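Local coordinates for protein phosphodiesterase (Trypanosoma brucei brucei, PDB 5H2Q) that belongs to the cyclic nucleotide phosphodiesterase family, an all-helical fold of the HD clan that binds a zinc ion and also carries a magnesium ion, at residues F119-T124 against I196-A201; F192-D197 against M232-L237. All blocks are in the same frame, centred on the assembly; numbering follows the deposited sequence.

Interaction 1: F119-T124 against I196-A201; sequences FVLLIT and IDCVLA
Thr124 lays its methyl group over two consecutive residues of the facing helix: CG2 lies 3.6 Å from CG2 of Val199 and 3.7 Å from CB of Cys198. The methyl reaches across because it stands opposite the backbone N (chi1 -60° puts OG1 beside that N), which leaves the hydroxyl turned back to its own helix. There Thr124 OG1 donates to Val120 O at 2.8 Å, approaching from above the carbonyl plane, 44° out of it. The same oxygen also takes the helical bond from Thr124 N, so two donors from one residue grip it and the polar end of this buried threonine is satisfied within its own helix. The Thr124 and Val199 side chains meet at a slant, methyl against methyl. One turn earlier, Leu121 brings CD2 to within 4.0 Å of Cys198 SG, an apolar contact; Met234 of helix 227-242 also touches this cysteine, and Met238 touches Leu121. No hydrogen bond joins the two segments, whose axes come within 10.1 Å and cross at -48°. Small and branched side chains packed between inclined helices in this way form part of the buried core of the all-helical phosphodiesterase catalytic domain.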
# COMPACT_ATOMS: atom_id res chain seq x y z
N PHE A 119 0.87 0.67 -14.53
CA PHE A 119 0.37 2.02 -14.25
C PHE A 119 -0.78 1.93 -13.25
O PHE A 119 -0.77 2.63 -12.24
CB PHE A 119 -0.14 2.67 -15.55
CG PHE A 119 -0.69 4.05 -15.34
CD1 PHE A 119 0.03 5.00 -14.62
CD2 PHE A 119 -1.94 4.41 -15.84
CE1 PHE A 119 -0.48 6.31 -14.44
CE2 PHE A 119 -2.46 5.70 -15.64
CZ PHE A 119 -1.72 6.63 -14.93
N VAL A 120 -1.77 1.05 -13.51
CA VAL A 120 -2.90 0.87 -12.61
C VAL A 120 -2.43 0.52 -11.20
O VAL A 120 -2.94 1.08 -10.23
CB VAL A 120 -3.91 -0.18 -13.18
CG1 VAL A 120 -4.97 -0.57 -12.13
CG2 VAL A 120 -4.57 0.34 -14.47
N LEU A 121 -1.48 -0.41 -11.06
CA LEU A 121 -0.98 -0.81 -9.73
C LEU A 121 -0.38 0.35 -8.94
O LEU A 121 -0.65 0.53 -7.75
CB LEU A 121 0.12 -1.86 -9.90
CG LEU A 121 -0.11 -3.30 -9.57
CD1 LEU A 121 1.24 -3.96 -9.37
CD2 LEU A 121 -0.94 -3.49 -8.29
N LEU A 122 0.44 1.18 -9.62
CA LEU A 122 1.10 2.31 -8.95
C LEU A 122 0.07 3.35 -8.51
O LEU A 122 0.16 3.87 -7.39
CB LEU A 122 2.16 2.91 -9.87
CG LEU A 122 3.31 1.94 -10.19
CD1 LEU A 122 4.20 2.52 -11.26
CD2 LEU A 122 4.13 1.60 -8.93
N ILE A 123 -0.95 3.57 -9.35
CA ILE A 123 -2.06 4.46 -9.00
C ILE A 123 -2.82 3.88 -7.81
O ILE A 123 -3.10 4.59 -6.85
CB ILE A 123 -3.00 4.66 -10.22
CG1 ILE A 123 -2.32 5.55 -11.33
CG2 ILE A 123 -4.37 5.20 -9.76
CD1 ILE A 123 -1.79 6.95 -10.85
N THR A 124 -3.13 2.56 -7.86
CA THR A 124 -3.87 1.86 -6.80
C THR A 124 -3.18 1.95 -5.44
O THR A 124 -3.85 2.15 -4.42
CB THR A 124 -4.16 0.42 -7.22
OG1 THR A 124 -4.94 0.44 -8.42
CG2 THR A 124 -4.96 -0.33 -6.16
N ILE A 196 -10.04 -1.64 -8.09
CA ILE A 196 -11.01 -2.05 -7.09
C ILE A 196 -10.68 -3.45 -6.57
O ILE A 196 -10.56 -3.61 -5.34
CB ILE A 196 -12.46 -1.88 -7.65
CG1 ILE A 196 -12.79 -0.35 -7.75
CG2 ILE A 196 -13.51 -2.61 -6.77
CD1 ILE A 196 -13.97 0.01 -8.71
N ASP A 197 -10.38 -4.43 -7.46
CA ASP A 197 -10.02 -5.78 -7.00
C ASP A 197 -8.74 -5.79 -6.17
O ASP A 197 -8.70 -6.45 -5.14
CB ASP A 197 -9.96 -6.78 -8.17
CG ASP A 197 -11.32 -7.20 -8.73
OD1 ASP A 197 -12.35 -7.01 -8.04
OD2 ASP A 197 -11.35 -7.75 -9.84
N CYS A 198 -7.75 -4.95 -6.55
CA CYS A 198 -6.50 -4.82 -5.81
C CYS A 198 -6.74 -4.27 -4.43
O CYS A 198 -6.14 -4.77 -3.47
CB CYS A 198 -5.52 -3.95 -6.57
SG CYS A 198 -4.74 -4.78 -7.94
N VAL A 199 -7.58 -3.22 -4.33
CA VAL A 199 -7.89 -2.63 -3.01
C VAL A 199 -8.64 -3.65 -2.14
O VAL A 199 -8.29 -3.82 -0.97
CB VAL A 199 -8.63 -1.28 -3.12
CG1 VAL A 199 -9.03 -0.74 -1.73
CG2 VAL A 199 -7.76 -0.27 -3.87
N LEU A 200 -9.61 -4.35 -2.73
CA LEU A 200 -10.36 -5.35 -1.94
C LEU A 200 -9.45 -6.50 -1.47
O LEU A 200 -9.68 -7.05 -0.39
CB LEU A 200 -11.56 -5.86 -2.73
CG LEU A 200 -12.65 -4.82 -3.10
CD1 LEU A 200 -13.73 -5.46 -3.95
CD2 LEU A 200 -13.31 -4.22 -1.84
N ALA A 201 -8.41 -6.82 -2.25
CA ALA A 201 -7.42 -7.85 -1.90
C ALA A 201 -6.51 -7.51 -0.71
O ALA A 201 -5.75 -8.38 -0.24
CB ALA A 201 -6.57 -8.17 -3.11

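Interaction 2: F192-D197 against M232-L237; sequences FRSMID and MTMDVL
Ser194 and Met234 meet in the buried interior of the all-helical phosphodiesterase domain, where helix 185-200 packs against helix 227-242. The apolar part of the contact is the end of the methionine. Met234 is extended as far as its sulfur and then bends (chi3 73°), which brings CE to 3.7 Å from Ser194 CB, while SD lies 3.9 Å from the same carbon. The methionine thus meets the serine with both its sulfur and its terminal methyl. Beyond this pair, Met234 also touches Glu117 and Val120 of helix 115-127, so its side chain is shared among three helices.

The polar groups are not bonded across the two segments; their partner is Gln231, just ahead of 232-237. Its OE1 pairs with Ser194 OG and its NE2 with Asp235 OD1, and one amide therefore links the serine on one helix to the aspartate on the other. The bridge probably steadies both groups; Ser194 OG also lies 3.8 Å from Met234 SD.

Electrostatically, the carboxylate oxygens of Asp197 lie farther from Asp235 than its backbone oxygen does. Asp197 OD2 and Asp235 OD1 remain 6.0 Å apart, a separation at which like charges may still repel mildly. The nearest approach of this pair is instead to the backbone: Asp235 OD1 lies 3.6 Å from the carbonyl oxygen of Asp197, without a bond between them.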
# COMPACT_ATOMS: atom_id res chain seq x y z
N PHE A 192 -10.40 0.52 -13.82
CA PHE A 192 -11.25 0.60 -12.63
C PHE A 192 -11.43 -0.75 -11.97
O PHE A 192 -11.35 -0.84 -10.74
CB PHE A 192 -12.62 1.20 -12.99
CG PHE A 192 -12.54 2.70 -13.08
CD1 PHE A 192 -12.77 3.50 -11.97
CD2 PHE A 192 -12.25 3.32 -14.29
CE1 PHE A 192 -12.65 4.89 -12.04
CE2 PHE A 192 -12.16 4.72 -14.38
CZ PHE A 192 -12.37 5.49 -13.26
N ARG A 193 -11.66 -1.80 -12.78
CA ARG A 193 -11.88 -3.15 -12.22
C ARG A 193 -10.66 -3.65 -11.46
O ARG A 193 -10.80 -4.11 -10.33
CB ARG A 193 -12.31 -4.15 -13.30
CG ARG A 193 -12.67 -5.55 -12.72
CD ARG A 193 -12.97 -6.65 -13.73
NE ARG A 193 -12.79 -6.25 -15.13
CZ ARG A 193 -11.68 -6.45 -15.84
NH1 ARG A 193 -10.61 -7.02 -15.29
NH2 ARG A 193 -11.62 -6.06 -17.11
N SER A 194 -9.46 -3.57 -12.08
CA SER A 194 -8.21 -4.00 -11.47
C SER A 194 -7.89 -3.21 -10.21
O SER A 194 -7.48 -3.83 -9.23
CB SER A 194 -7.05 -3.89 -12.46
OG SER A 194 -7.20 -4.90 -13.45
N MET A 195 -8.13 -1.87 -10.21
CA MET A 195 -7.87 -1.03 -9.03
C MET A 195 -8.73 -1.50 -7.85
O MET A 195 -8.23 -1.76 -6.75
CB MET A 195 -8.14 0.45 -9.34
CG MET A 195 -8.13 1.34 -8.10
SD MET A 195 -8.70 3.00 -8.53
CE MET A 195 -10.50 2.72 -8.59
N ILE A 196 -10.04 -1.64 -8.09
CA ILE A 196 -11.01 -2.05 -7.09
C ILE A 196 -10.68 -3.45 -6.57
O ILE A 196 -10.56 -3.61 -5.34
CB ILE A 196 -12.46 -1.88 -7.65
CG1 ILE A 196 -12.79 -0.35 -7.75
CG2 ILE A 196 -13.51 -2.61 -6.77
CD1 ILE A 196 -13.97 0.01 -8.71
N ASP A 197 -10.38 -4.43 -7.46
CA ASP A 197 -10.02 -5.78 -7.00
C ASP A 197 -8.74 -5.79 -6.17
O ASP A 197 -8.70 -6.45 -5.14
CB ASP A 197 -9.96 -6.78 -8.17
CG ASP A 197 -11.32 -7.20 -8.73
OD1 ASP A 197 -12.35 -7.01 -8.04
OD2 ASP A 197 -11.35 -7.75 -9.84
N MET A 232 -4.53 -11.81 -10.36
CA MET A 232 -3.99 -12.41 -9.16
C MET A 232 -2.57 -11.93 -8.88
O MET A 232 -2.24 -11.71 -7.72
CB MET A 232 -4.11 -13.95 -9.19
CG MET A 232 -5.54 -14.45 -8.97
SD MET A 232 -6.42 -13.93 -7.47
CE MET A 232 -5.15 -14.14 -6.25
N THR A 233 -1.73 -11.71 -9.93
CA THR A 233 -0.39 -11.17 -9.76
C THR A 233 -0.52 -9.72 -9.21
O THR A 233 0.23 -9.35 -8.31
CB THR A 233 0.39 -11.21 -11.09
OG1 THR A 233 0.44 -12.56 -11.55
CG2 THR A 233 1.78 -10.67 -10.95
N MET A 234 -1.45 -8.93 -9.77
CA MET A 234 -1.69 -7.56 -9.29
C MET A 234 -2.11 -7.57 -7.81
O MET A 234 -1.55 -6.81 -7.02
CB MET A 234 -2.79 -6.88 -10.12
CG MET A 234 -2.38 -6.61 -11.57
SD MET A 234 -3.64 -5.71 -12.48
CE MET A 234 -3.43 -4.06 -11.74
N ASP A 235 -3.04 -8.46 -7.42
CA ASP A 235 -3.49 -8.57 -6.01
C ASP A 235 -2.32 -8.93 -5.12
O ASP A 235 -2.08 -8.28 -4.09
CB ASP A 235 -4.57 -9.66 -5.89
CG ASP A 235 -5.87 -9.42 -6.61
OD1 ASP A 235 -6.14 -8.25 -6.99
OD2 ASP A 235 -6.65 -10.39 -6.74
N VAL A 236 -1.53 -9.94 -5.53
CA VAL A 236 -0.34 -10.37 -4.80
C VAL A 236 0.72 -9.27 -4.68
O VAL A 236 1.33 -9.11 -3.62
CB VAL A 236 0.20 -11.69 -5.42
CG1 VAL A 236 1.67 -11.93 -5.09
CG2 VAL A 236 -0.68 -12.84 -4.96
N LEU A 237 0.88 -8.44 -5.73
CA LEU A 237 1.84 -7.35 -5.62
C LEU A 237 1.34 -6.22 -4.71
O LEU A 237 2.14 -5.63 -4.00
CB LEU A 237 2.18 -6.80 -7.01
CG LEU A 237 3.20 -7.57 -7.78
CD1 LEU A 237 3.38 -6.93 -9.12
CD2 LEU A 237 4.55 -7.62 -7.05

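Overall arrangement
Helix 185-200 is common to both contacts: interaction 1 joins it to helix 115-127, interaction 2 to helix 227-242, and their centres are 5 Å apart. Ile196 and Asp197 lie in segments of both, though only Asp197 touches across, in interaction 2. The contacts pack directly on each other, Thr124 OG1 lying 3.3 Å from Met195 CB and Cys198 SG 3.6 Å from Met234 CB, so the three helices form one continuous buried cluster. Interaction 1 lies nearer the magnesium ion, with the Val199 side chain about 7 Å from it and about 9 Å from the zinc ion. In interaction 2 the Asp235 side chain is about 13 Å from both the magnesium ion and the ligand LLI.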